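Local coordinates for protein putative SAM-dependent O-methyltranferase (Podospora anserina, PDB 4YMH) that binds S-adenosyl-L-homocysteine and probably acts as a cation-dependent, S-adenosylmethionine-dependent O-methyltransferase, at residues I141-N146 with G167-D172; R68-G73 with G136-I141; D148-Y153 with Q202-F207; R51-W56 with P223-V228. All coordinates share one frame; numbering follows the deposited sequence.

In the fold
Interactions 1 and 2 share strand 138-143, which pairs with 167-171 on one flank and 68-72 on the other; their centres lie about 8 Å apart, and F142 and D144 continue the pairing to L70 and I72. Both end at SAH, whose amino group is bound by D144 and the G73 carbonyl. Interaction 3, centred about 12 Å from interaction 1, packs together helices 150-159 and 194-212, which follow strands 138-143 and 167-171, and its Y150 and Y153 reach back to D172 and N146. Interaction 4, also centred about 12 Å from interaction 1, joins helix 51-64 to a hairpin turn and touches D172 through Q53 and V228. The centres of interactions 3 and 4 are about 20 Å apart.

Interaction 1. Residues I141-N146 with G167-D172; sequences IFVDAN and GIILCD. With SAH (S-adenosyl-L-homocysteine), chain E.
D172 and D144 lie side by side just beyond the C-terminal ends of two parallel strands, their side chains pointing the same way and their carboxylate planes 67° apart. D144 OD1 comes within 3.7 Å of D172 OD2, two like charges close together; K147 is a long, weak ion-pair partner of D144, and Q53 NE2 makes a weak hydrogen bond to D172. The other oxygen, D144 OD2, accepts a 2.8 Å hydrogen bond from the amino N of SAH. D172 N donates to V143 O at 3.0 Å. I141 is gripped twice, N to I168 O and O to L170 N (2.8 Å). V143 turns its CG2 to I169 CG2 at 3.7 Å and meets C171 SG on the same face, toward helix 150-159. On the other face, the F142 ring, its CG anti to the backbone N (chi1 -175°), brings CE1 to 3.8 Å from D172 CB, packs CD1 on L170 CB and pairs edge-to-face with W83. An alanine in place of F142 would probably open a gap beside D172 and L170 and leave W83 without that mate. Acidic residues at the C-terminal ends of parallel strands mark the cofactor side of a class I, Rossmann-like methyltransferase.

Interaction 2. Residues R68-G73 with G136-I141; sequences RILEIG and GEFDLI. With SAH (S-adenosyl-L-homocysteine), chain E.
The F138 ring is sandwiched between R68 and L70. On one face lies the R68 guanidinium, its plane turned 31° from the ring; CZ sits 4.1 Å from the centroid of the F138 ring, an off-centre cation-pi contact in which NH2 closes to 3.4 Å of F138 CZ. The opposite face takes L70 CB, almost centred at 3.6 Å from the same centroid, a CH-pi contact. A bend in the arginine chain, NE being turned out of line at chi3 (70°), lets the group fold back over the ring. NH1 makes a weak bond to E137 O (3.2 Å) and a further one to E135 O, while NE forms a salt bridge with E93, so more than one guanidinium nitrogen is held. A CB at G136 would run into NH1. Behind the sandwich I69 pairs with L140 and L70 with I141 in parallel, L70 N donating to L140 O at 2.9 Å; at the corner before them D139 N donates to R68 O. I69 CG2 lies alongside L140 CD2 on one face, while L70 CD2 meets I141 CG2 at 4.0 Å on the other. Where 68-73 ends, G73 O accepts a 2.9 Å hydrogen bond from the amino N of SAH. I69 and L140 face W83 of helix 78-86, L70 packs on L131 of helix 127-133, and strand 93-98 borders 68-72 on its other flank.

Interaction 3. Residues D148-Y153 with Q202-F207; sequences DGYAGY and QALDKF. With SAH (S-adenosyl-L-homocysteine), chain E.
Y150 sets its CB squarely over the F207 ring, 3.7 Å from the centroid, and turns the edge of its own ring to the same partner. The two belong to helices 150-159 and 194-212, which pack together against one side of the Rossmann-like sheet, where both aromatics also touch C171. The rings form a T-shaped pair: their planes stand at 88°, with centroids 5.5 Å apart, and F207 CE2 lies near the plane of the Y150 ring. F207 carries its CG anti to the backbone N (chi1 167°), and its ring reaches across to the first turn of the other helix. L204, one turn earlier, adds its CD2 at 3.8 Å from Y150 CD2. The tyrosine's far end is fixed outside the pair, OH being hydrogen-bonded to D172 O and to K147 NZ. Y153, on another side of its helix, is hydrogen-bonded through OH to N146 OD1 and places OH 3.4 Å from N6 of SAH, so the helix packed on F207 also lines the adenine pocket. Toward the surface, A203 CB rests 3.8 Å from D148 CA. F207 CD1 lies 3.3 Å from A151 N, the closest approach between the segments.

Interaction 4. Residues R51-W56 with P223-V228; sequences RLQGSW and PVFDGV
The first turns of helix 51-64, residues 51-56, face the turn of a beta hairpin, with Q53 and F225 nearest in backbone at 7.7 Å between CA atoms. The chain reverses in a type II' turn from V224 to G227, closed by G227 N on V224 O and joining antiparallel strands 217-222 and 228-233. F225 takes the second position of the turn at a positive phi of 55°, and its side chain points at the helix. Q53 lies over one ring face: its CG is centred 3.5 Å from the F225 centroid, a CH-pi contact, as the two side chains slide past each other in opposite directions with amide and ring planes 26° apart. V224 CG2 backs the other face. At the ring's edge, F225 CE1 meets L52 CD2 at 4.0 Å, and F225 CE2 lies 3.7 Å from W56 CD2, over one face of the indole; the W56 and F225 planes stand at 58°, an oblique pairing. An alanine in place of F225 would probably leave a gap between L52, Q53 and W56 and let the Q53 chain turn more freely. Q53 NE2 also makes a weak hydrogen bond to D172. L222 of the second subunit packs on F225 and L220 of that subunit on W56, at the dimer interface. Deeper along the hairpin, V228 and W56 meet tip to tip, CG1 to CH2, at 4.2 Å.

Interaction 1. Residues I141-N146 with G167-D172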
# COMPACT_ATOMS: atom_id res chain seq x y z
N ILE A 141 -14.37 -1.30 0.96
CA ILE A 141 -14.81 -2.66 1.25
C ILE A 141 -13.60 -3.52 1.59
O ILE A 141 -12.66 -3.61 0.82
CB ILE A 141 -15.57 -3.26 0.04
CG1 ILE A 141 -16.74 -2.34 -0.34
CG2 ILE A 141 -16.06 -4.66 0.38
CD1 ILE A 141 -17.60 -2.85 -1.48
N PHE A 142 -13.61 -4.14 2.76
CA PHE A 142 -12.53 -4.98 3.24
C PHE A 142 -12.96 -6.45 3.19
O PHE A 142 -13.84 -6.84 3.95
CB PHE A 142 -12.15 -4.57 4.67
CG PHE A 142 -10.94 -5.28 5.24
CD1 PHE A 142 -9.74 -5.32 4.55
CD2 PHE A 142 -11.00 -5.85 6.51
CE1 PHE A 142 -8.61 -5.95 5.09
CE2 PHE A 142 -9.89 -6.49 7.07
CZ PHE A 142 -8.69 -6.54 6.35
N VAL A 143 -12.33 -7.25 2.33
CA VAL A 143 -12.67 -8.67 2.17
C VAL A 143 -11.68 -9.52 2.94
O VAL A 143 -10.50 -9.58 2.58
CB VAL A 143 -12.67 -9.10 0.69
CG1 VAL A 143 -13.14 -10.57 0.54
CG2 VAL A 143 -13.55 -8.17 -0.10
N ASP A 144 -12.13 -10.18 3.99
CA ASP A 144 -11.22 -10.91 4.85
C ASP A 144 -11.89 -12.16 5.41
O ASP A 144 -11.63 -12.54 6.54
CB ASP A 144 -10.74 -9.99 5.98
CG ASP A 144 -9.54 -10.54 6.75
OD1 ASP A 144 -8.83 -11.44 6.25
OD2 ASP A 144 -9.31 -10.07 7.89
N ALA A 145 -12.76 -12.80 4.63
CA ALA A 145 -13.50 -13.98 5.10
C ALA A 145 -12.95 -15.30 4.54
O ALA A 145 -11.73 -15.46 4.42
CB ALA A 145 -14.98 -13.84 4.76
N ASN A 146 -13.83 -16.24 4.18
CA ASN A 146 -13.37 -17.51 3.62
C ASN A 146 -12.69 -17.28 2.27
O ASN A 146 -13.26 -16.64 1.38
CB ASN A 146 -14.53 -18.51 3.49
CG ASN A 146 -15.73 -17.91 2.80
OD1 ASN A 146 -16.16 -16.80 3.14
ND2 ASN A 146 -16.27 -18.63 1.81
N GLY A 167 -14.76 4.29 -4.92
CA GLY A 167 -14.42 3.37 -3.84
C GLY A 167 -13.32 2.37 -4.15
O GLY A 167 -12.90 2.20 -5.30
N ILE A 168 -12.85 1.70 -3.11
CA ILE A 168 -11.83 0.67 -3.28
C ILE A 168 -12.21 -0.59 -2.52
O ILE A 168 -12.82 -0.54 -1.45
CB ILE A 168 -10.44 1.17 -2.81
CG1 ILE A 168 -9.32 0.29 -3.35
CG2 ILE A 168 -10.38 1.31 -1.29
CD1 ILE A 168 -7.94 0.88 -3.07
N ILE A 169 -11.85 -1.72 -3.10
CA ILE A 169 -11.93 -2.99 -2.40
C ILE A 169 -10.53 -3.42 -2.01
O ILE A 169 -9.63 -3.42 -2.84
CB ILE A 169 -12.55 -4.10 -3.26
CG1 ILE A 169 -13.85 -3.63 -3.91
CG2 ILE A 169 -12.78 -5.36 -2.38
CD1 ILE A 169 -14.43 -4.64 -4.89
N LEU A 170 -10.36 -3.79 -0.75
CA LEU A 170 -9.10 -4.31 -0.24
C LEU A 170 -9.32 -5.75 0.18
O LEU A 170 -10.11 -6.02 1.06
CB LEU A 170 -8.62 -3.49 0.95
CG LEU A 170 -8.43 -2.00 0.65
CD1 LEU A 170 -8.20 -1.21 1.92
CD2 LEU A 170 -7.27 -1.81 -0.34
N CYS A 171 -8.60 -6.66 -0.46
CA CYS A 171 -8.72 -8.09 -0.14
C CYS A 171 -7.46 -8.57 0.58
O CYS A 171 -6.35 -8.43 0.06
CB CYS A 171 -8.94 -8.90 -1.42
SG CYS A 171 -10.31 -8.31 -2.46
N ASP A 172 -7.66 -9.15 1.76
CA ASP A 172 -6.56 -9.51 2.66
C ASP A 172 -6.13 -10.98 2.53
O ASP A 172 -6.92 -11.83 2.11
CB ASP A 172 -6.98 -9.20 4.10
CG ASP A 172 -5.80 -8.96 5.01
OD1 ASP A 172 -4.76 -8.51 4.51
OD2 ASP A 172 -5.93 -9.21 6.22
N SAH E . -11.16 -9.24 9.87
CA SAH E . -10.70 -9.84 11.08
CB SAH E . -10.37 -11.32 10.89
CG SAH E . -11.31 -12.13 10.00
SD SAH E . -10.88 -13.83 10.04
C SAH E . -9.47 -9.14 11.60
O SAH E . -9.17 -9.24 12.77
OXT SAH E . -8.79 -8.48 10.83
C5' SAH E . -12.14 -14.41 8.97
C4' SAH E . -13.53 -14.42 9.58
O4' SAH E . -14.48 -14.72 8.58
C3' SAH E . -13.70 -15.49 10.63
O3' SAH E . -14.19 -14.95 11.83
C2' SAH E . -14.70 -16.45 10.04
O2' SAH E . -15.50 -17.08 10.99
C1' SAH E . -15.47 -15.59 9.07
N9 SAH E . -16.06 -16.34 7.95
C8 SAH E . -15.55 -17.38 7.32
N7 SAH E . -16.37 -17.79 6.36
C5 SAH E . -17.41 -17.00 6.37
C6 SAH E . -18.65 -16.88 5.60
N6 SAH E . -18.88 -17.73 4.63
N1 SAH E . -19.50 -15.90 5.91
C2 SAH E . -19.23 -15.05 6.89
N3 SAH E . -18.13 -15.09 7.62
C4 SAH E . -17.20 -16.03 7.41

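Interaction 2. Residues R68-G73 with G136-I141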
# COMPACT_ATOMS: atom_id res chain seq x y z
N ARG A 68 -19.25 5.18 3.96
CA ARG A 68 -19.72 3.90 4.50
C ARG A 68 -18.62 2.88 4.25
O ARG A 68 -17.97 2.92 3.21
CB ARG A 68 -21.01 3.44 3.82
CG ARG A 68 -22.20 4.38 3.91
CD ARG A 68 -23.40 3.80 3.17
NE ARG A 68 -23.96 2.63 3.85
CZ ARG A 68 -24.57 1.62 3.23
NH1 ARG A 68 -24.68 1.60 1.91
NH2 ARG A 68 -25.06 0.62 3.95
N ILE A 69 -18.42 1.97 5.21
CA ILE A 69 -17.41 0.91 5.07
C ILE A 69 -18.11 -0.44 5.19
O ILE A 69 -18.96 -0.63 6.06
CB ILE A 69 -16.29 1.03 6.15
CG1 ILE A 69 -15.44 2.28 5.91
CG2 ILE A 69 -15.40 -0.23 6.16
CD1 ILE A 69 -14.39 2.55 7.00
N LEU A 70 -17.77 -1.36 4.31
CA LEU A 70 -18.26 -2.74 4.42
C LEU A 70 -17.08 -3.65 4.71
O LEU A 70 -16.01 -3.48 4.15
CB LEU A 70 -18.97 -3.19 3.15
CG LEU A 70 -19.28 -4.70 3.10
CD1 LEU A 70 -20.29 -5.10 4.19
CD2 LEU A 70 -19.78 -5.12 1.73
N GLU A 71 -17.29 -4.62 5.59
CA GLU A 71 -16.27 -5.59 5.93
C GLU A 71 -16.85 -7.00 5.89
O GLU A 71 -17.93 -7.26 6.40
CB GLU A 71 -15.71 -5.26 7.32
CG GLU A 71 -15.14 -6.42 8.07
CD GLU A 71 -14.50 -5.99 9.37
OE1 GLU A 71 -15.00 -6.39 10.45
OE2 GLU A 71 -13.50 -5.25 9.30
N ILE A 72 -16.15 -7.92 5.23
CA ILE A 72 -16.61 -9.29 5.16
C ILE A 72 -15.64 -10.13 5.98
O ILE A 72 -14.46 -10.25 5.63
CB ILE A 72 -16.70 -9.80 3.71
CG1 ILE A 72 -17.48 -8.79 2.84
CG2 ILE A 72 -17.38 -11.16 3.66
CD1 ILE A 72 -17.64 -9.22 1.37
N GLY A 73 -16.13 -10.68 7.10
CA GLY A 73 -15.32 -11.46 8.02
C GLY A 73 -14.95 -10.63 9.24
O GLY A 73 -13.95 -9.91 9.24
N GLY A 136 -27.49 0.22 -1.38
CA GLY A 136 -26.64 1.40 -1.50
C GLY A 136 -25.22 1.06 -1.91
O GLY A 136 -24.99 0.07 -2.60
N GLU A 137 -24.26 1.87 -1.48
CA GLU A 137 -22.90 1.64 -1.90
C GLU A 137 -21.91 1.94 -0.79
O GLU A 137 -22.22 2.67 0.17
CB GLU A 137 -22.57 2.48 -3.14
CG GLU A 137 -22.72 3.97 -2.89
CD GLU A 137 -22.52 4.80 -4.15
OE1 GLU A 137 -22.60 4.23 -5.26
OE2 GLU A 137 -22.29 6.03 -4.02
N PHE A 138 -20.72 1.37 -0.92
CA PHE A 138 -19.67 1.56 0.07
C PHE A 138 -18.43 2.17 -0.60
O PHE A 138 -18.12 1.83 -1.74
CB PHE A 138 -19.34 0.23 0.75
CG PHE A 138 -20.49 -0.37 1.52
CD1 PHE A 138 -21.37 -1.25 0.92
CD2 PHE A 138 -20.69 -0.05 2.86
CE1 PHE A 138 -22.43 -1.80 1.63
CE2 PHE A 138 -21.75 -0.60 3.57
CZ PHE A 138 -22.61 -1.47 2.96
N ASP A 139 -17.75 3.06 0.12
CA ASP A 139 -16.54 3.72 -0.37
C ASP A 139 -15.31 2.88 -0.08
O ASP A 139 -14.27 3.04 -0.71
CB ASP A 139 -16.36 5.09 0.27
CG ASP A 139 -17.38 6.10 -0.19
OD1 ASP A 139 -17.96 5.92 -1.28
OD2 ASP A 139 -17.59 7.09 0.55
N LEU A 140 -15.42 1.99 0.91
CA LEU A 140 -14.32 1.08 1.22
C LEU A 140 -14.90 -0.26 1.60
O LEU A 140 -15.81 -0.34 2.43
CB LEU A 140 -13.43 1.63 2.33
CG LEU A 140 -12.13 0.85 2.61
CD1 LEU A 140 -11.06 1.76 3.14
CD2 LEU A 140 -12.35 -0.34 3.57
N ILE A 141 -14.37 -1.30 0.96
CA ILE A 141 -14.81 -2.66 1.25
C ILE A 141 -13.60 -3.52 1.59
O ILE A 141 -12.66 -3.61 0.82
CB ILE A 141 -15.57 -3.26 0.04
CG1 ILE A 141 -16.74 -2.34 -0.34
CG2 ILE A 141 -16.06 -4.66 0.38
CD1 ILE A 141 -17.60 -2.85 -1.48
N SAH E . -11.16 -9.24 9.87
CA SAH E . -10.70 -9.84 11.08
CB SAH E . -10.37 -11.32 10.89
CG SAH E . -11.31 -12.13 10.00
SD SAH E . -10.88 -13.83 10.04
C SAH E . -9.47 -9.14 11.60
O SAH E . -9.17 -9.24 12.77
OXT SAH E . -8.79 -8.48 10.83
C5' SAH E . -12.14 -14.41 8.97
C4' SAH E . -13.53 -14.42 9.58
O4' SAH E . -14.48 -14.72 8.58
C3' SAH E . -13.70 -15.49 10.63
O3' SAH E . -14.19 -14.95 11.83
C2' SAH E . -14.70 -16.45 10.04
O2' SAH E . -15.50 -17.08 10.99
C1' SAH E . -15.47 -15.59 9.07
N9 SAH E . -16.06 -16.34 7.95
C8 SAH E . -15.55 -17.38 7.32
N7 SAH E . -16.37 -17.79 6.36
C5 SAH E . -17.41 -17.00 6.37
C6 SAH E . -18.65 -16.88 5.60
N6 SAH E . -18.88 -17.73 4.63
N1 SAH E . -19.50 -15.90 5.91
C2 SAH E . -19.23 -15.05 6.89
N3 SAH E . -18.13 -15.09 7.62
C4 SAH E . -17.20 -16.03 7.41

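Interaction 3. Residues D148-Y153 with Q202-F207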
# COMPACT_ATOMS: atom_id res chain seq x y z
N ASP A 148 -12.03 -19.12 -0.18
CA ASP A 148 -12.66 -19.71 -1.37
C ASP A 148 -13.91 -18.93 -1.81
O ASP A 148 -14.50 -19.24 -2.84
CB ASP A 148 -12.99 -21.21 -1.14
CG ASP A 148 -14.06 -21.45 -0.08
OD1 ASP A 148 -14.34 -20.56 0.74
OD2 ASP A 148 -14.61 -22.57 -0.02
N GLY A 149 -14.29 -17.92 -1.03
CA GLY A 149 -15.44 -17.09 -1.36
C GLY A 149 -15.16 -15.73 -2.00
O GLY A 149 -16.08 -15.05 -2.49
N TYR A 150 -13.88 -15.32 -2.03
CA TYR A 150 -13.52 -13.97 -2.48
C TYR A 150 -14.06 -13.65 -3.87
O TYR A 150 -14.67 -12.59 -4.08
CB TYR A 150 -11.99 -13.80 -2.49
CG TYR A 150 -11.33 -13.50 -1.15
CD1 TYR A 150 -11.88 -13.95 0.04
CD2 TYR A 150 -10.14 -12.79 -1.09
CE1 TYR A 150 -11.26 -13.70 1.26
CE2 TYR A 150 -9.52 -12.52 0.12
CZ TYR A 150 -10.08 -12.98 1.28
OH TYR A 150 -9.45 -12.72 2.48
N ALA A 151 -13.85 -14.56 -4.82
CA ALA A 151 -14.30 -14.31 -6.19
C ALA A 151 -15.80 -14.01 -6.19
O ALA A 151 -16.24 -12.98 -6.72
CB ALA A 151 -13.98 -15.49 -7.08
N GLY A 152 -16.55 -14.87 -5.50
CA GLY A 152 -18.00 -14.71 -5.44
C GLY A 152 -18.37 -13.36 -4.84
O GLY A 152 -19.23 -12.63 -5.38
N TYR A 153 -17.68 -13.00 -3.76
CA TYR A 153 -17.98 -11.74 -3.09
C TYR A 153 -17.76 -10.58 -4.05
O TYR A 153 -18.64 -9.71 -4.22
CB TYR A 153 -17.12 -11.57 -1.84
CG TYR A 153 -17.41 -12.59 -0.76
CD1 TYR A 153 -18.71 -13.02 -0.51
CD2 TYR A 153 -16.38 -13.13 0.00
CE1 TYR A 153 -18.99 -13.95 0.48
CE2 TYR A 153 -16.65 -14.07 1.00
CZ TYR A 153 -17.96 -14.48 1.22
OH TYR A 153 -18.24 -15.42 2.21
N GLN A 202 -4.79 -22.28 -3.68
CA GLN A 202 -5.37 -22.68 -4.96
C GLN A 202 -6.60 -21.82 -5.29
O GLN A 202 -6.77 -21.34 -6.44
CB GLN A 202 -5.73 -24.17 -4.94
CG GLN A 202 -4.50 -25.04 -4.77
CD GLN A 202 -4.82 -26.45 -4.33
OE1 GLN A 202 -5.98 -26.86 -4.28
NE2 GLN A 202 -3.79 -27.21 -3.98
N ALA A 203 -7.46 -21.63 -4.28
CA ALA A 203 -8.65 -20.81 -4.50
C ALA A 203 -8.28 -19.35 -4.83
O ALA A 203 -8.87 -18.70 -5.70
CB ALA A 203 -9.58 -20.88 -3.28
N LEU A 204 -7.28 -18.84 -4.13
CA LEU A 204 -6.88 -17.44 -4.26
C LEU A 204 -6.15 -17.18 -5.57
O LEU A 204 -6.20 -16.08 -6.11
CB LEU A 204 -6.02 -17.03 -3.07
CG LEU A 204 -6.87 -16.82 -1.81
CD1 LEU A 204 -6.01 -16.80 -0.55
CD2 LEU A 204 -7.69 -15.54 -1.94
N ASP A 205 -5.49 -18.21 -6.09
CA ASP A 205 -4.85 -18.10 -7.39
C ASP A 205 -5.94 -18.00 -8.47
O ASP A 205 -5.87 -17.16 -9.39
CB ASP A 205 -3.92 -19.28 -7.65
CG ASP A 205 -3.39 -19.31 -9.07
OD1 ASP A 205 -2.72 -18.34 -9.51
OD2 ASP A 205 -3.68 -20.31 -9.77
N LYS A 206 -6.96 -18.86 -8.36
CA LYS A 206 -8.08 -18.74 -9.30
C LYS A 206 -8.77 -17.36 -9.21
O LYS A 206 -9.12 -16.76 -10.23
CB LYS A 206 -9.09 -19.86 -9.06
CG LYS A 206 -8.58 -21.24 -9.46
CD LYS A 206 -9.70 -22.27 -9.39
CE LYS A 206 -9.23 -23.63 -9.90
NZ LYS A 206 -8.38 -24.34 -8.90
N PHE A 207 -8.97 -16.89 -7.98
CA PHE A 207 -9.54 -15.57 -7.70
C PHE A 207 -8.76 -14.47 -8.44
O PHE A 207 -9.32 -13.68 -9.22
CB PHE A 207 -9.53 -15.32 -6.20
CG PHE A 207 -9.80 -13.88 -5.79
CD1 PHE A 207 -11.04 -13.29 -6.04
CD2 PHE A 207 -8.83 -13.14 -5.14
CE1 PHE A 207 -11.29 -11.96 -5.64
CE2 PHE A 207 -9.07 -11.81 -4.75
CZ PHE A 207 -10.31 -11.24 -5.00
N SAH E . -11.16 -9.24 9.87
CA SAH E . -10.70 -9.84 11.08
CB SAH E . -10.37 -11.32 10.89
CG SAH E . -11.31 -12.13 10.00
SD SAH E . -10.88 -13.83 10.04
C SAH E . -9.47 -9.14 11.60
O SAH E . -9.17 -9.24 12.77
OXT SAH E . -8.79 -8.48 10.83
C5' SAH E . -12.14 -14.41 8.97
C4' SAH E . -13.53 -14.42 9.58
O4' SAH E . -14.48 -14.72 8.58
C3' SAH E . -13.70 -15.49 10.63
O3' SAH E . -14.19 -14.95 11.83
C2' SAH E . -14.70 -16.45 10.04
O2' SAH E . -15.50 -17.08 10.99
C1' SAH E . -15.47 -15.59 9.07
N9 SAH E . -16.06 -16.34 7.95
C8 SAH E . -15.55 -17.38 7.32
N7 SAH E . -16.37 -17.79 6.36
C5 SAH E . -17.41 -17.00 6.37
C6 SAH E . -18.65 -16.88 5.60
N6 SAH E . -18.88 -17.73 4.63
N1 SAH E . -19.50 -15.90 5.91
C2 SAH E . -19.23 -15.05 6.89
N3 SAH E . -18.13 -15.09 7.62
C4 SAH E . -17.20 -16.03 7.41

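Interaction 4. Residues R51-W56 with P223-V228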
# COMPACT_ATOMS: atom_id res chain seq x y z
N ARG A 51 -0.95 -5.58 14.63
CA ARG A 51 -1.04 -4.19 15.08
C ARG A 51 -0.68 -3.20 13.97
O ARG A 51 -1.34 -2.16 13.80
CB ARG A 51 -0.14 -3.96 16.29
CG ARG A 51 -0.56 -4.73 17.53
CD ARG A 51 0.36 -4.46 18.72
NE ARG A 51 0.46 -3.04 19.04
CZ ARG A 51 0.82 -2.57 20.23
NH1 ARG A 51 1.11 -3.40 21.23
NH2 ARG A 51 0.89 -1.26 20.44
N LEU A 52 0.36 -3.53 13.20
CA LEU A 52 0.78 -2.67 12.09
C LEU A 52 -0.36 -2.56 11.08
O LEU A 52 -0.66 -1.47 10.57
CB LEU A 52 2.05 -3.22 11.42
CG LEU A 52 2.62 -2.40 10.26
CD1 LEU A 52 2.96 -0.98 10.72
CD2 LEU A 52 3.86 -3.10 9.68
N GLN A 53 -1.03 -3.68 10.80
CA GLN A 53 -2.17 -3.65 9.89
C GLN A 53 -3.27 -2.79 10.44
O GLN A 53 -3.97 -2.11 9.68
CB GLN A 53 -2.71 -5.06 9.62
CG GLN A 53 -1.85 -5.91 8.73
CD GLN A 53 -2.46 -7.29 8.50
OE1 GLN A 53 -2.11 -8.25 9.18
NE2 GLN A 53 -3.38 -7.38 7.54
N GLY A 54 -3.44 -2.80 11.76
CA GLY A 54 -4.38 -1.89 12.40
C GLY A 54 -4.07 -0.42 12.13
O GLY A 54 -4.95 0.38 11.78
N SER A 55 -2.80 -0.06 12.29
CA SER A 55 -2.38 1.31 11.95
C SER A 55 -2.66 1.63 10.48
O SER A 55 -3.09 2.74 10.16
CB SER A 55 -0.90 1.49 12.25
OG SER A 55 -0.67 1.35 13.64
N TRP A 56 -2.45 0.65 9.61
CA TRP A 56 -2.72 0.84 8.18
C TRP A 56 -4.20 1.08 7.90
O TRP A 56 -4.57 1.94 7.10
CB TRP A 56 -2.21 -0.38 7.40
CG TRP A 56 -2.72 -0.49 6.00
CD1 TRP A 56 -2.40 0.31 4.93
CD2 TRP A 56 -3.61 -1.49 5.50
NE1 TRP A 56 -3.04 -0.13 3.80
CE2 TRP A 56 -3.79 -1.23 4.12
CE3 TRP A 56 -4.27 -2.58 6.07
CZ2 TRP A 56 -4.61 -2.02 3.32
CZ3 TRP A 56 -5.08 -3.36 5.27
CH2 TRP A 56 -5.24 -3.08 3.91
N PRO A 223 2.30 -6.47 -2.76
CA PRO A 223 3.06 -7.44 -1.96
C PRO A 223 3.38 -6.87 -0.57
O PRO A 223 4.55 -6.64 -0.22
CB PRO A 223 4.33 -7.67 -2.78
CG PRO A 223 4.55 -6.32 -3.45
CD PRO A 223 3.16 -5.77 -3.73
N VAL A 224 2.32 -6.64 0.20
CA VAL A 224 2.44 -6.12 1.56
C VAL A 224 1.63 -7.05 2.48
O VAL A 224 0.64 -7.63 2.06
CB VAL A 224 1.95 -4.64 1.64
CG1 VAL A 224 0.43 -4.56 1.52
CG2 VAL A 224 2.47 -3.91 2.90
N PHE A 225 2.06 -7.19 3.74
CA PHE A 225 1.40 -8.07 4.70
C PHE A 225 1.30 -9.49 4.10
O PHE A 225 2.31 -10.01 3.64
CB PHE A 225 0.02 -7.50 5.08
CG PHE A 225 0.09 -6.09 5.64
CD1 PHE A 225 1.00 -5.77 6.63
CD2 PHE A 225 -0.75 -5.09 5.16
CE1 PHE A 225 1.07 -4.48 7.15
CE2 PHE A 225 -0.68 -3.80 5.69
CZ PHE A 225 0.24 -3.50 6.68
N ASP A 226 0.12 -10.09 4.09
CA ASP A 226 -0.04 -11.44 3.53
C ASP A 226 -0.63 -11.34 2.12
O ASP A 226 -1.33 -12.23 1.65
CB ASP A 226 -0.92 -12.30 4.46
CG ASP A 226 -0.92 -13.79 4.08
OD1 ASP A 226 0.05 -14.28 3.45
OD2 ASP A 226 -1.90 -14.48 4.44
N GLY A 227 -0.32 -10.24 1.43
CA GLY A 227 -0.82 -10.01 0.09
C GLY A 227 -2.14 -9.25 0.14
O GLY A 227 -3.11 -9.73 0.72
N VAL A 228 -2.18 -8.06 -0.46
CA VAL A 228 -3.40 -7.26 -0.44
C VAL A 228 -3.81 -6.89 -1.86
O VAL A 228 -3.08 -6.18 -2.54
CB VAL A 228 -3.23 -5.98 0.38
CG1 VAL A 228 -4.50 -5.11 0.31
CG2 VAL A 228 -2.86 -6.33 1.84